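Pesticidal crystal protein Cry2Aa (Bacillus thuringiensis serovar kurstaki, PDB 1I5P) kills dipteran and lepidopteran larvae by binding to their midgut epithelial cells and promoting colloid-osmotic lysis. Local coordinates at residues A[548-553]-A[583-588]; A[552-557]-A[570-575]. All coordinates share one frame; numbering follows the deposited sequence.

Contact 1. Residues A[548-553]-A[583-588]; sequences RVSSIG and NGARFS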
loop_
_atom_site.group_PDB
_atom_site.type_symbol
_atom_site.label_atom_id
_atom_site.label_comp_id
_atom_site.label_asym_id
_atom_site.label_seq_id
_atom_site.Cartn_x
_atom_site.Cartn_y
_atom_site.Cartn_z
ATOM N N ARG A 548 -11.138 8.582 10.103
ATOM C CA ARG A 548 -10.025 8.132 10.921
ATOM C C ARG A 548 -9.066 9.310 10.921
ATOM O O ARG A 548 -8.573 9.722 9.870
ATOM C CB ARG A 548 -9.353 6.888 10.323
ATOM C CG ARG A 548 -8.088 6.469 11.066
ATOM C CD ARG A 548 -7.708 5.014 10.809
ATOM N NE ARG A 548 -8.649 4.081 11.426
ATOM C CZ ARG A 548 -8.479 2.762 11.475
ATOM N NH1 ARG A 548 -7.397 2.207 10.944
ATOM N NH2 ARG A 548 -9.390 1.994 12.060
ATOM N N VAL A 549 -8.819 9.866 12.099
ATOM C CA VAL A 549 -7.948 11.024 12.200
ATOM C C VAL A 549 -7.070 10.991 13.432
ATOM O O VAL A 549 -7.307 10.227 14.372
ATOM C CB VAL A 549 -8.769 12.337 12.258
ATOM C CG1 VAL A 549 -9.903 12.298 11.242
ATOM C CG2 VAL A 549 -9.324 12.542 13.670
ATOM N N SER A 550 -6.056 11.849 13.418
ATOM C CA SER A 550 -5.147 11.983 14.544
ATOM C C SER A 550 -5.041 13.476 14.821
ATOM O O SER A 550 -4.831 14.268 13.904
ATOM C CB SER A 550 -3.766 11.418 14.210
ATOM O OG SER A 550 -2.884 11.588 15.309
ATOM N N SER A 551 -5.197 13.856 16.082
ATOM C CA SER A 551 -5.125 15.260 16.451
ATOM C C SER A 551 -4.493 15.399 17.832
ATOM O O SER A 551 -5.173 15.273 18.852
ATOM C CB SER A 551 -6.533 15.869 16.448
ATOM O OG SER A 551 -6.497 17.258 16.727
ATOM N N ILE A 552 -3.187 15.640 17.859
ATOM C CA ILE A 552 -2.490 15.807 19.126
ATOM C C ILE A 552 -2.702 17.256 19.532
ATOM O O ILE A 552 -1.787 18.077 19.503
ATOM C CB ILE A 552 -0.991 15.511 18.989
ATOM C CG1 ILE A 552 -0.786 14.247 18.149
ATOM C CG2 ILE A 552 -0.375 15.339 20.371
ATOM C CD1 ILE A 552 -1.517 13.026 18.682
ATOM N N GLY A 553 -3.943 17.547 19.893
ATOM C CA GLY A 553 -4.349 18.881 20.281
ATOM C C GLY A 553 -5.802 18.975 19.869
ATOM O O GLY A 553 -6.356 17.999 19.360
ATOM N N ASN A 583 3.798 6.471 13.250
ATOM C CA ASN A 583 4.670 7.573 12.857
ATOM C C ASN A 583 4.282 8.886 13.549
ATOM O O ASN A 583 4.296 9.954 12.938
ATOM C CB ASN A 583 4.627 7.743 11.334
ATOM C CG ASN A 583 5.671 8.712 10.822
ATOM O OD1 ASN A 583 6.777 8.779 11.347
ATOM N ND2 ASN A 583 5.324 9.461 9.782
ATOM N N GLY A 584 3.928 8.798 14.829
ATOM C CA GLY A 584 3.552 9.991 15.572
ATOM C C GLY A 584 2.053 10.225 15.677
ATOM O O GLY A 584 1.587 10.890 16.601
ATOM N N ALA A 585 1.290 9.681 14.735
ATOM C CA ALA A 585 -0.157 9.854 14.754
ATOM C C ALA A 585 -0.830 8.823 15.659
ATOM O O ALA A 585 -0.400 7.676 15.734
ATOM C CB ALA A 585 -0.717 9.751 13.334
ATOM N N ARG A 586 -1.875 9.247 16.360
ATOM C CA ARG A 586 -2.633 8.360 17.238
ATOM C C ARG A 586 -4.072 8.467 16.771
ATOM O O ARG A 586 -4.838 9.312 17.243
ATOM C CB ARG A 586 -2.516 8.804 18.694
ATOM C CG ARG A 586 -1.146 8.568 19.288
ATOM C CD ARG A 586 -1.036 9.221 20.644
ATOM N NE ARG A 586 0.232 9.921 20.771
ATOM C CZ ARG A 586 0.460 10.895 21.641
ATOM N NH1 ARG A 586 -0.500 11.289 22.470
ATOM N NH2 ARG A 586 1.647 11.483 21.674
ATOM N N PHE A 587 -4.434 7.599 15.836
ATOM C CA PHE A 587 -5.760 7.636 15.254
ATOM C C PHE A 587 -6.922 7.311 16.172
ATOM O O PHE A 587 -6.783 6.654 17.206
ATOM C CB PHE A 587 -5.808 6.737 14.003
ATOM C CG PHE A 587 -6.277 5.326 14.266
ATOM C CD1 PHE A 587 -7.634 5.038 14.418
ATOM C CD2 PHE A 587 -5.365 4.277 14.330
ATOM C CE1 PHE A 587 -8.071 3.731 14.628
ATOM C CE2 PHE A 587 -5.793 2.963 14.541
ATOM C CZ PHE A 587 -7.147 2.692 14.689
ATOM N N SER A 588 -8.078 7.808 15.758
ATOM C CA SER A 588 -9.337 7.578 16.432
ATOM C C SER A 588 -10.360 7.683 15.316
ATOM O O SER A 588 -10.209 8.510 14.416
ATOM C CB SER A 588 -9.610 8.646 17.485
ATOM O OG SER A 588 -10.817 8.351 18.164
#
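Val549 and Ser588 form an antiparallel, hydrogen-bonded pair: Val549 N gives a nearly straight bond to Ser588 O (3.0 Å), and Ser588 N returns a more bent one to Val549 O (2.9 Å). Val549 O also receives the CA-H of Phe587, with CA 3.1 Å from the oxygen. One residue further along, the next bond runs to a side chain. Ser550 OG, anti to its own backbone N (chi1 179°), accepts the N-H of Arg586 at 2.8 Å, and Ser550 CB rests 3.6 Å from Ala585 CB.

At the other end Arg548 lies over one face of the Phe587 ring. Its guanidinium is stacked there with the planes 24° apart, and CZ sits 3.7 Å from the ring centroid in a cation-pi contact. CD adds a CH-pi contact over the same face, while NE lies off-centre, nearest CD1 and CE1. The chain bends at chi3, and the polar end is held from outside by a salt bridge from NE to Asp589 and a bond from NH2 to Ser260 O. Ile552 CD1 approaches one face of the Arg586 guanidinium, 4.1 Å from NE; the polar partner of that guanidinium is Thr574.

The contact ties the end of strand 541-550 to the start of strand 585-597 in the C-terminal beta sandwich. Strand 617-626 also pairs with 541-550, and its Met620 touches Phe587.

Contact 2. Residues A[552-557]-A[570-575]; sequences IGNSTI and NVNTTT
Val571, with the largest buried area here, meets Ser555 through both backbone and side chain. Val571 N bonds to Ser555 O at 2.9 Å; the return bond, from Ser555 N to Val571 O, is weak and bent. Ser555 OG stands between its own backbone N and carbonyl carbon (chi1 53°), 3.0 Å from Val571 O, and is hydrogen-bonded to the hydroxyl of Ser551. On the apolar side, Val571 CG2 meets Ile557 CD1 at 3.8 Å, the two side chains crossing at about a right angle.

Ile552 packs at the far end through two branches: CG2 lies 3.9 Å from Thr574 OG1, and CD1 lies 4.1 Å from Thr573 OG1. That threonine hydroxyl is also bonded to Ser551 N.

Between these ends, Asn554 and Asn572 join by a weak bond from Asn572 ND2 to Asn554 OD1 (3.3 Å), with the amide planes 88° apart. The Asn572 amide, its CG anti to the backbone N (chi1 -163°), lies against Gly553, ND2 being 3.0 Å from Gly553 C. Its OD1 accepts Thr574 N at 2.9 Å, an Asx turn.

Beyond Ser555 and Val571, then, side-chain amides and hydroxyls take over from regular strand pairing at the base of the 555-561/564-571 hairpin, and the Asx turn fixes the Asn572 amide beside the glycine.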
loop_
_atom_site.group_PDB
_atom_site.type_symbol
_atom_site.label_atom_id
_atom_site.label_comp_id
_atom_site.label_asym_id
_atom_site.label_seq_id
_atom_site.Cartn_x
_atom_site.Cartn_y
_atom_site.Cartn_z
ATOM N N ILE A 552 -3.187 15.640 17.859
ATOM C CA ILE A 552 -2.490 15.807 19.126
ATOM C C ILE A 552 -2.702 17.256 19.532
ATOM O O ILE A 552 -1.787 18.077 19.503
ATOM C CB ILE A 552 -0.991 15.511 18.989
ATOM C CG1 ILE A 552 -0.786 14.247 18.149
ATOM C CG2 ILE A 552 -0.375 15.339 20.371
ATOM C CD1 ILE A 552 -1.517 13.026 18.682
ATOM N N GLY A 553 -3.943 17.547 19.893
ATOM C CA GLY A 553 -4.349 18.881 20.281
ATOM C C GLY A 553 -5.802 18.975 19.869
ATOM O O GLY A 553 -6.356 17.999 19.360
ATOM N N ASN A 554 -6.431 20.126 20.082
ATOM C CA ASN A 554 -7.829 20.279 19.705
ATOM C C ASN A 554 -8.010 20.751 18.276
ATOM O O ASN A 554 -7.225 21.545 17.756
ATOM C CB ASN A 554 -8.542 21.249 20.641
ATOM C CG ASN A 554 -8.858 20.636 21.982
ATOM O OD1 ASN A 554 -9.389 19.530 22.064
ATOM N ND2 ASN A 554 -8.541 21.361 23.048
ATOM N N SER A 555 -9.063 20.242 17.653
ATOM C CA SER A 555 -9.392 20.587 16.286
ATOM C C SER A 555 -10.898 20.454 16.098
ATOM O O SER A 555 -11.579 19.815 16.901
ATOM C CB SER A 555 -8.646 19.666 15.315
ATOM O OG SER A 555 -8.871 18.301 15.627
ATOM N N THR A 556 -11.416 21.074 15.045
ATOM C CA THR A 556 -12.841 21.013 14.762
ATOM C C THR A 556 -13.051 20.537 13.333
ATOM O O THR A 556 -12.450 21.065 12.395
ATOM C CB THR A 556 -13.505 22.392 14.931
ATOM O OG1 THR A 556 -13.298 22.857 16.270
ATOM C CG2 THR A 556 -15.006 22.301 14.657
ATOM N N ILE A 557 -13.907 19.535 13.173
ATOM C CA ILE A 557 -14.188 18.989 11.857
ATOM C C ILE A 557 -15.576 19.388 11.368
ATOM O O ILE A 557 -16.566 19.226 12.078
ATOM C CB ILE A 557 -14.102 17.446 11.861
ATOM C CG1 ILE A 557 -12.748 16.991 12.403
ATOM C CG2 ILE A 557 -14.278 16.914 10.446
ATOM C CD1 ILE A 557 -12.626 15.490 12.551
ATOM N N ASN A 570 -13.887 19.699 19.488
ATOM C CA ASN A 570 -13.004 19.126 20.487
ATOM C C ASN A 570 -12.447 17.777 20.061
ATOM O O ASN A 570 -12.350 16.851 20.865
ATOM C CB ASN A 570 -13.746 18.992 21.818
ATOM C CG ASN A 570 -14.303 20.316 22.304
ATOM O OD1 ASN A 570 -13.589 21.316 22.368
ATOM N ND2 ASN A 570 -15.587 20.326 22.651
ATOM N N VAL A 571 -12.096 17.664 18.787
ATOM C CA VAL A 571 -11.524 16.424 18.293
ATOM C C VAL A 571 -10.089 16.412 18.797
ATOM O O VAL A 571 -9.293 17.278 18.446
ATOM C CB VAL A 571 -11.534 16.369 16.753
ATOM C CG1 VAL A 571 -10.798 15.126 16.267
ATOM C CG2 VAL A 571 -12.971 16.360 16.250
ATOM N N ASN A 572 -9.769 15.441 19.642
ATOM C CA ASN A 572 -8.427 15.343 20.197
ATOM C C ASN A 572 -8.115 13.885 20.454
ATOM O O ASN A 572 -8.803 13.230 21.237
ATOM C CB ASN A 572 -8.343 16.116 21.513
ATOM C CG ASN A 572 -6.920 16.408 21.922
ATOM O OD1 ASN A 572 -6.045 15.545 21.832
ATOM N ND2 ASN A 572 -6.679 17.631 22.382
ATOM N N THR A 573 -7.074 13.377 19.806
ATOM C CA THR A 573 -6.702 11.975 19.963
ATOM C C THR A 573 -5.427 11.801 20.776
ATOM O O THR A 573 -4.759 10.772 20.682
ATOM C CB THR A 573 -6.498 11.310 18.592
ATOM O OG1 THR A 573 -5.363 11.899 17.945
ATOM C CG2 THR A 573 -7.733 11.508 17.715
ATOM N N THR A 574 -5.092 12.813 21.571
ATOM C CA THR A 574 -3.896 12.764 22.407
ATOM C C THR A 574 -3.917 11.524 23.293
ATOM O O THR A 574 -2.962 10.744 23.302
ATOM C CB THR A 574 -3.789 14.005 23.312
ATOM O OG1 THR A 574 -3.690 15.184 22.502
ATOM C CG2 THR A 574 -2.564 13.905 24.198
ATOM N N THR A 575 -5.012 11.348 24.029
ATOM C CA THR A 575 -5.160 10.200 24.918
ATOM C C THR A 575 -6.371 9.344 24.541
ATOM O O THR A 575 -6.414 8.155 24.853
ATOM C CB THR A 575 -5.283 10.647 26.394
ATOM O OG1 THR A 575 -6.295 11.653 26.516
ATOM C CG2 THR A 575 -3.958 11.209 26.885
#

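How the contacts relate
Contact 1 takes in the end of strand 541-550 and contact 2 the chain that leaves it; they share Ile552 and Gly553, and their centres are about 8 Å apart in the C-terminal beta sandwich. Each is partly buried, but contact 1 lies nearer the chain's centre (about 19 Å, against about 27 Å for contact 2). Contact 1 joins strands some 30 residues apart in the chain and adds an arginine-aromatic stack; contact 2 lies at the open end of a local hairpin, with hydroxyls and amides prominent in its polar chemistry. Thr573 meets both segments of contact 1, through Ser551 and Arg586. Arg586 NH1 probably bonds to Thr574 O at 2.7 Å, so 570-575 is bonded to both segments of contact 1.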